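Local coordinates for chromosome partition protein Smc (PDB 3KTA) that probably acts in chromosome condensation and partitioning, its C-terminal domain, the part modelled here, joining the N-terminal one in an ABC-type ATPase head, at residues T124-M129 against E162-Q167; D134-V139 against L151-A156. All blocks are in the same frame, centred on the assembly; numbering follows the deposited sequence.

From the N terminus the chain runs through most of the domain before either contact begins. After strand 119-123, residues 124-129 open contact 1 and lead into the short helix 127-130. Strand 135-142 follows and starts contact 2, turns back as strand 145-150, and meets residues 151-156 at the start of the last helix, closing the short loop of contact 2. Further down helix 153-164, residues 162-167 return to 124-129 and close the longer loop of contact 1. Contact 2 thus lies wholly within the span of contact 1. Both use helix 153-164, whose beginning is tied to the hairpin and whose far end to the turn beside the bound AP5.

Contact 1 (T124-M129 against E162-Q167); sequences TLRDVM and EIRKKQ
R164 is bent at chi2 (-77°), bringing CD to L125 O, and again at chi3 (-60°), and its guanidinium points to R126 and D127. R126 is bent at the same two torsions, and the two guanidinium planes stand 78° apart. The like charges stay separated, with R126 NE 4.1 Å from R164 NH1. D127 OD1 comes up at the edge of the R164 guanidinium, near its plane, but at 4.3 Å from NH1 the pair is beyond a salt bridge, though the opposite charges probably still attract.

Water does the bridging, and R164 NH1 donates to both molecules. Water 1 lies in the guanidinium plane of R164; it gives a proton to L125 O at 2.8 Å and accepts from D127 N, so a backbone N-H at the start of helix 127-130 finds its acceptor there. Water 2 accepts from R126 NE at 2.9 Å, in the plane of that guanidinium, and also reaches D127 OD1, though it has more acceptors nearby than protons to give. The other end of R126 is held elsewhere, by a salt bridge from NH2 to D101 and a bond from NH1 to L99 O.

Beside the water-linked groups the side chains of L125 and I163 cross at about a right angle, L125 CD1 resting 4.0 Å from I163 CG2. G33 of the partner chain packs on both. On the other side of L125, T124 OG1 takes the N-H of R126 at 2.9 Å in an ST turn, and R126 occupies the N-cap position of helix 127-130. This turn follows strand 119-123 and lies near AP5 and magnesium, consistent with the switch (H-loop) region of ABC ATPases, to which the end of helix 153-164 is joined by the L125-I163 packing and, for its polar links, through two waters.

Contact 2 (D134-V139 against L151-A156); sequences DKIIGV and LSLEKA
I136 and L151 share the one direct hydrogen bond: L151 N gives its proton to I136 O at 3.0 Å, nearly straight (167°), although the donor sits 37° out of the carbonyl plane. The return bond runs through water 3, which accepts from I136 N and donates to L151 O at 2.6 Å, so the antiparallel pairing loosens here, one of its bonds being replaced by a water bridge. Next along, S152 is the N-cap of helix 153-164, its OG accepting from K155 N.

The apolar contacts centre on I136. CG2 stands anti to the backbone N and reaches both A156 CB and L151 CB, each at 4.0 Å, while CD1 lies 3.9 Å from L153 CA. An alanine in place of I136 would probably leave a gap between the strand and the first turn of the helix, with L153 and A156 losing their packing on the strand. L151 CD1 lies 3.5 Å from G138 CA, packed against the side of the glycine where a CB would point.

Strand 135-142 also pairs in parallel with a strand of the partner chain. This is a beta hairpin running straight into a capped helix, at the sheet that joins the two halves of the SMC ATPase head.

Contact 1 (T124-M129 against E162-Q167)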
ATOM      1  N   THR B 124       8.561   7.512   0.291  1.00 12.27           N
ATOM      2  CA  THR B 124       8.642   8.597   1.282  1.00 11.41           C
ATOM      3  C   THR B 124       9.753   9.595   0.973  1.00 12.85           C
ATOM      4  O   THR B 124      10.766   9.242   0.363  1.00 13.36           O
ATOM      5  CB  THR B 124       8.847   8.032   2.705  1.00 12.03           C
ATOM      6  OG1 THR B 124       8.871   9.105   3.661  1.00 12.82           O
ATOM      7  CG2 THR B 124      10.154   7.247   2.798  1.00 17.42           C
ATOM      8  N   LEU B 125       9.532  10.848   1.382  1.00 12.70           N
ATOM      9  CA  LEU B 125      10.541  11.900   1.284  1.00 14.58           C
ATOM     10  C   LEU B 125      11.075  12.228   2.681  1.00 14.33           C
ATOM     11  O   LEU B 125      11.885  13.153   2.845  1.00 16.44           O
ATOM     12  CB  LEU B 125       9.932  13.169   0.671  1.00 14.47           C
ATOM     13  CG  LEU B 125       9.428  13.075  -0.767  1.00 20.93           C
ATOM     14  CD1 LEU B 125       9.065  14.456  -1.282  1.00 19.03           C
ATOM     15  CD2 LEU B 125      10.469  12.406  -1.649  1.00 23.95           C
ATOM     16  N   ARG B 126      10.641  11.462   3.682  1.00 12.43           N
ATOM     17  CA  ARG B 126      10.941  11.787   5.081  1.00 13.30           C
ATOM     18  C   ARG B 126      12.045  10.918   5.681  1.00 14.30           C
ATOM     19  O   ARG B 126      11.901   9.682   5.827  1.00 13.18           O
ATOM     20  CB  ARG B 126       9.687  11.673   5.952  1.00 14.36           C
ATOM     21  CG  ARG B 126       8.509  12.489   5.440  1.00 16.92           C
ATOM     22  CD  ARG B 126       8.749  14.004   5.624  1.00 17.25           C
ATOM     23  NE  ARG B 126       8.705  14.359   7.034  1.00 15.87           N
ATOM     24  CZ  ARG B 126       7.582  14.576   7.721  1.00 19.48           C
ATOM     25  NH1 ARG B 126       6.401  14.489   7.123  1.00 16.54           N
ATOM     26  NH2 ARG B 126       7.643  14.875   9.014  1.00 18.45           N
ATOM     27  N   ASP B 127      13.142  11.567   6.073  1.00 13.90           N
ATOM     28  CA  ASP B 127      14.226  10.866   6.738  1.00 15.98           C
ATOM     29  C   ASP B 127      13.791  10.018   7.932  1.00 14.57           C
ATOM     30  O   ASP B 127      14.260   8.892   8.083  1.00 13.97           O
ATOM     31  CB  ASP B 127      15.367  11.830   7.121  1.00 15.79           C
ATOM     32  CG  ASP B 127      14.888  13.066   7.887  1.00 20.26           C
ATOM     33  OD1 ASP B 127      13.802  13.067   8.502  1.00 24.23           O
ATOM     34  OD2 ASP B 127      15.639  14.063   7.883  1.00 30.38           O
ATOM     35  N   VAL B 128      12.894  10.538   8.776  1.00 13.79           N
ATOM     36  CA  VAL B 128      12.492   9.813   9.973  1.00 15.95           C
ATOM     37  C   VAL B 128      11.618   8.605   9.638  1.00 13.63           C
ATOM     38  O   VAL B 128      11.454   7.721  10.471  1.00 15.72           O
ATOM     39  CB  VAL B 128      11.793  10.720  11.009  1.00 17.30           C
ATOM     40  CG1 VAL B 128      12.759  11.765  11.502  1.00 21.50           C
ATOM     41  CG2 VAL B 128      10.601  11.401  10.404  1.00 15.51           C
HETATM   42  N   MSE B 129      11.061   8.581   8.426  1.00 13.17           N
HETATM   43  CA  MSE B 129      10.353   7.396   7.952  1.00 14.40           C
HETATM   44  C   MSE B 129      11.311   6.324   7.441  1.00 14.63           C
HETATM   45  O   MSE B 129      11.082   5.137   7.713  1.00 15.84           O
HETATM   46  CB  MSE B 129       9.350   7.743   6.836  1.00 13.44           C
HETATM   47  CG  MSE B 129       8.659   6.510   6.208  1.00 13.91           C
HETATM   48 SE   MSE B 129       7.483   5.546   7.432  0.93 16.49          SE
HETATM   49  CE  MSE B 129       5.872   6.553   7.049  1.00 17.58           C
ATOM     50  N   GLU B 162      18.775  17.089  -0.341  1.00 20.41           N
ATOM     51  CA  GLU B 162      18.628  17.887  -1.557  1.00 23.62           C
ATOM     52  C   GLU B 162      17.164  18.144  -1.897  1.00 25.86           C
ATOM     53  O   GLU B 162      16.801  19.221  -2.374  1.00 26.72           O
ATOM     54  CB  GLU B 162      19.319  17.197  -2.732  1.00 23.11           C
ATOM     55  CG  GLU B 162      20.820  17.124  -2.590  1.00 25.28           C
ATOM     56  N   ILE B 163      16.324  17.147  -1.653  1.00 20.13           N
ATOM     57  CA  ILE B 163      14.895  17.294  -1.886  1.00 21.42           C
ATOM     58  C   ILE B 163      14.249  18.304  -0.929  1.00 26.71           C
ATOM     59  O   ILE B 163      13.440  19.138  -1.350  1.00 27.19           O
ATOM     60  CB  ILE B 163      14.195  15.926  -1.769  1.00 22.51           C
ATOM     61  CG1 ILE B 163      14.589  15.045  -2.959  1.00 23.14           C
ATOM     62  CG2 ILE B 163      12.677  16.095  -1.674  1.00 23.09           C
ATOM     63  CD1 ILE B 163      14.306  13.576  -2.733  1.00 22.94           C
ATOM     64  N   ARG B 164      14.606  18.233   0.352  1.00 23.63           N
ATOM     65  CA  ARG B 164      13.993  19.090   1.365  1.00 24.41           C
ATOM     66  C   ARG B 164      14.393  20.554   1.173  1.00 29.13           C
ATOM     67  O   ARG B 164      13.755  21.457   1.722  1.00 30.63           O
ATOM     68  CB  ARG B 164      14.379  18.632   2.776  1.00 26.37           C
ATOM     69  CG  ARG B 164      13.910  17.229   3.178  1.00 28.57           C
ATOM     70  CD  ARG B 164      12.423  17.176   3.541  1.00 28.65           C
ATOM     71  NE  ARG B 164      12.063  18.050   4.662  1.00 29.13           N
ATOM     72  CZ  ARG B 164      11.928  17.653   5.926  1.00 28.48           C
ATOM     73  NH1 ARG B 164      12.139  16.385   6.264  1.00 24.82           N
ATOM     74  NH2 ARG B 164      11.582  18.532   6.859  1.00 28.88           N
ATOM     75  N   LYS B 165      15.443  20.787   0.394  1.00 26.67           N
ATOM     76  CA  LYS B 165      15.917  22.150   0.153  1.00 32.55           C
ATOM     77  C   LYS B 165      14.999  22.949  -0.768  1.00 34.48           C
ATOM     78  O   LYS B 165      15.007  24.182  -0.746  1.00 34.09           O
ATOM     79  CB  LYS B 165      17.321  22.137  -0.442  1.00 32.01           C
ATOM     80  CG  LYS B 165      18.416  22.414   0.559  1.00 37.47           C
ATOM     81  N   LYS B 166      14.217  22.248  -1.580  1.00 30.72           N
ATOM     82  CA  LYS B 166      13.393  22.895  -2.594  1.00 29.98           C
ATOM     83  C   LYS B 166      12.013  23.237  -2.055  1.00 29.18           C
ATOM     84  O   LYS B 166      11.417  22.473  -1.297  1.00 29.70           O
ATOM     85  CB  LYS B 166      13.276  22.006  -3.831  1.00 29.29           C
ATOM     86  N   GLN B 167      11.516  24.400  -2.452  1.00 26.50           N
ATOM     87  CA  GLN B 167      10.224  24.885  -1.996  1.00 28.82           C
ATOM     88  C   GLN B 167       9.120  23.914  -2.419  1.00 25.80           C
ATOM     89  O   GLN B 167       9.073  23.496  -3.573  1.00 28.92           O
ATOM     90  CB  GLN B 167       9.979  26.272  -2.598  1.00 27.39           C
ATOM     91  CG  GLN B 167       8.884  27.073  -1.921  1.00 29.41           C
ATOM     92  CD  GLN B 167       9.308  27.625  -0.570  1.00 32.36           C
ATOM     93  OE1 GLN B 167      10.380  28.213  -0.437  1.00 39.49           O
ATOM     94  NE2 GLN B 167       8.461  27.449   0.432  1.00 33.24           N
TER
HETATM   95  O   HOH W   1      13.400  14.186   4.953  1.00 15.50           O
HETATM   96  O   HOH W   2      11.349  14.174   8.292  1.00 23.19           O

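Contact 2 (D134-V139 against L151-A156)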
ATOM      1  N   ASP B 134      14.809  -1.816   6.042  1.00 14.51           N
ATOM      2  CA  ASP B 134      15.749  -2.912   5.821  1.00 16.16           C
ATOM      3  C   ASP B 134      16.535  -2.718   4.532  1.00 16.71           C
ATOM      4  O   ASP B 134      17.710  -3.075   4.452  1.00 16.98           O
ATOM      5  CB  ASP B 134      15.014  -4.252   5.768  1.00 16.11           C
ATOM      6  CG  ASP B 134      14.311  -4.580   7.062  1.00 19.56           C
ATOM      7  OD1 ASP B 134      14.988  -4.621   8.106  1.00 20.68           O
ATOM      8  OD2 ASP B 134      13.082  -4.804   7.042  1.00 18.29           O
ATOM      9  N   LYS B 135      15.860  -2.188   3.515  1.00 15.04           N
ATOM     10  CA  LYS B 135      16.460  -1.870   2.229  1.00 14.29           C
ATOM     11  C   LYS B 135      15.934  -0.529   1.723  1.00 15.42           C
ATOM     12  O   LYS B 135      14.803  -0.144   2.023  1.00 14.09           O
ATOM     13  CB  LYS B 135      16.134  -2.957   1.195  1.00 16.36           C
ATOM     14  CG  LYS B 135      16.746  -4.308   1.522  1.00 18.10           C
ATOM     15  CD  LYS B 135      18.256  -4.275   1.240  1.00 24.78           C
ATOM     16  CE  LYS B 135      18.915  -5.609   1.557  1.00 32.58           C
ATOM     17  NZ  LYS B 135      20.355  -5.599   1.171  1.00 37.91           N
ATOM     18  N   ILE B 136      16.750   0.157   0.928  1.00 16.71           N
ATOM     19  CA  ILE B 136      16.365   1.435   0.349  1.00 13.58           C
ATOM     20  C   ILE B 136      16.561   1.387  -1.162  1.00 16.42           C
ATOM     21  O   ILE B 136      17.624   0.988  -1.658  1.00 15.99           O
ATOM     22  CB  ILE B 136      17.222   2.603   0.917  1.00 13.41           C
ATOM     23  CG1 ILE B 136      17.191   2.585   2.447  1.00 17.91           C
ATOM     24  CG2 ILE B 136      16.745   3.923   0.353  1.00 17.64           C
ATOM     25  CD1 ILE B 136      18.351   3.356   3.100  1.00 19.38           C
ATOM     26  N   ILE B 137      15.519   1.764  -1.889  1.00 13.58           N
ATOM     27  CA  ILE B 137      15.563   1.862  -3.338  1.00 15.06           C
ATOM     28  C   ILE B 137      15.580   3.334  -3.707  1.00 16.50           C
ATOM     29  O   ILE B 137      14.757   4.102  -3.215  1.00 15.12           O
ATOM     30  CB  ILE B 137      14.303   1.223  -3.968  1.00 15.40           C
ATOM     31  CG1 ILE B 137      14.281  -0.281  -3.744  1.00 21.36           C
ATOM     32  CG2 ILE B 137      14.203   1.531  -5.460  1.00 16.94           C
ATOM     33  CD1 ILE B 137      12.989  -0.893  -4.185  1.00 21.29           C
ATOM     34  N   GLY B 138      16.523   3.725  -4.561  1.00 14.26           N
ATOM     35  CA  GLY B 138      16.589   5.101  -5.018  1.00 14.65           C
ATOM     36  C   GLY B 138      16.049   5.218  -6.430  1.00 15.89           C
ATOM     37  O   GLY B 138      16.433   4.439  -7.303  1.00 17.85           O
ATOM     38  N   VAL B 139      15.154   6.177  -6.650  1.00 14.82           N
ATOM     39  CA  VAL B 139      14.619   6.452  -7.979  1.00 16.30           C
ATOM     40  C   VAL B 139      15.136   7.806  -8.490  1.00 18.44           C
ATOM     41  O   VAL B 139      15.183   8.793  -7.747  1.00 17.00           O
ATOM     42  CB  VAL B 139      13.072   6.468  -7.975  1.00 15.22           C
ATOM     43  CG1 VAL B 139      12.533   6.667  -9.379  1.00 17.21           C
ATOM     44  CG2 VAL B 139      12.520   5.178  -7.382  1.00 15.15           C
ATOM     45  N   LEU B 151      20.354   1.878  -2.460  1.00 16.50           N
ATOM     46  CA  LEU B 151      21.058   2.954  -1.770  1.00 18.65           C
ATOM     47  C   LEU B 151      21.444   2.555  -0.360  1.00 17.31           C
ATOM     48  O   LEU B 151      20.679   1.897   0.339  1.00 19.98           O
ATOM     49  CB  LEU B 151      20.174   4.206  -1.661  1.00 15.47           C
ATOM     50  CG  LEU B 151      19.791   4.982  -2.917  1.00 18.23           C
ATOM     51  CD1 LEU B 151      18.816   6.115  -2.553  1.00 15.46           C
ATOM     52  CD2 LEU B 151      21.026   5.525  -3.624  1.00 19.73           C
ATOM     53  N   SER B 152      22.626   2.991   0.070  1.00 18.39           N
ATOM     54  CA  SER B 152      22.984   2.967   1.483  1.00 17.85           C
ATOM     55  C   SER B 152      22.269   4.112   2.189  1.00 18.76           C
ATOM     56  O   SER B 152      21.785   5.049   1.538  1.00 19.16           O
ATOM     57  CB  SER B 152      24.483   3.176   1.635  1.00 19.43           C
ATOM     58  OG  SER B 152      24.840   4.452   1.137  1.00 22.76           O
ATOM     59  N   LEU B 153      22.217   4.048   3.516  1.00 16.36           N
ATOM     60  CA  LEU B 153      21.594   5.106   4.300  1.00 18.71           C
ATOM     61  C   LEU B 153      22.281   6.457   4.084  1.00 21.69           C
ATOM     62  O   LEU B 153      21.620   7.482   3.926  1.00 17.34           O
ATOM     63  CB  LEU B 153      21.585   4.752   5.783  1.00 21.62           C
ATOM     64  CG  LEU B 153      20.949   5.824   6.671  1.00 25.09           C
ATOM     65  CD1 LEU B 153      19.550   6.174   6.190  1.00 26.11           C
ATOM     66  CD2 LEU B 153      20.902   5.357   8.124  1.00 28.62           C
ATOM     67  N   GLU B 154      23.611   6.462   4.068  1.00 20.25           N
ATOM     68  CA  GLU B 154      24.332   7.717   3.900  1.00 22.44           C
ATOM     69  C   GLU B 154      23.978   8.382   2.577  1.00 18.88           C
ATOM     70  O   GLU B 154      23.782   9.599   2.523  1.00 21.58           O
ATOM     71  CB  GLU B 154      25.849   7.500   4.022  1.00 25.17           C
ATOM     72  CG  GLU B 154      26.690   8.761   3.869  1.00 30.23           C
ATOM     73  CD  GLU B 154      27.168   8.977   2.438  0.72 24.11           C
ATOM     74  OE1 GLU B 154      27.297   7.982   1.693  0.82 26.40           O
ATOM     75  OE2 GLU B 154      27.427  10.140   2.067  0.37 25.34           O
ATOM     76  N   LYS B 155      23.880   7.585   1.512  1.00 18.75           N
ATOM     77  CA  LYS B 155      23.537   8.129   0.200  1.00 17.98           C
ATOM     78  C   LYS B 155      22.086   8.603   0.170  1.00 17.63           C
ATOM     79  O   LYS B 155      21.777   9.659  -0.397  1.00 17.93           O
ATOM     80  CB  LYS B 155      23.766   7.102  -0.907  1.00 22.28           C
ATOM     81  CG  LYS B 155      25.232   6.916  -1.309  1.00 26.58           C
ATOM     82  CD  LYS B 155      25.350   6.024  -2.536  1.00 33.53           C
ATOM     83  N   ALA B 156      21.196   7.810   0.759  1.00 16.88           N
ATOM     84  CA  ALA B 156      19.781   8.177   0.765  1.00 16.96           C
ATOM     85  C   ALA B 156      19.573   9.482   1.523  1.00 18.88           C
ATOM     86  O   ALA B 156      18.744  10.307   1.129  1.00 16.69           O
ATOM     87  CB  ALA B 156      18.936   7.071   1.362  1.00 17.18           C
TER
HETATM   88  O   HOH W   3      19.630  -0.406   1.014  1.00 23.47           O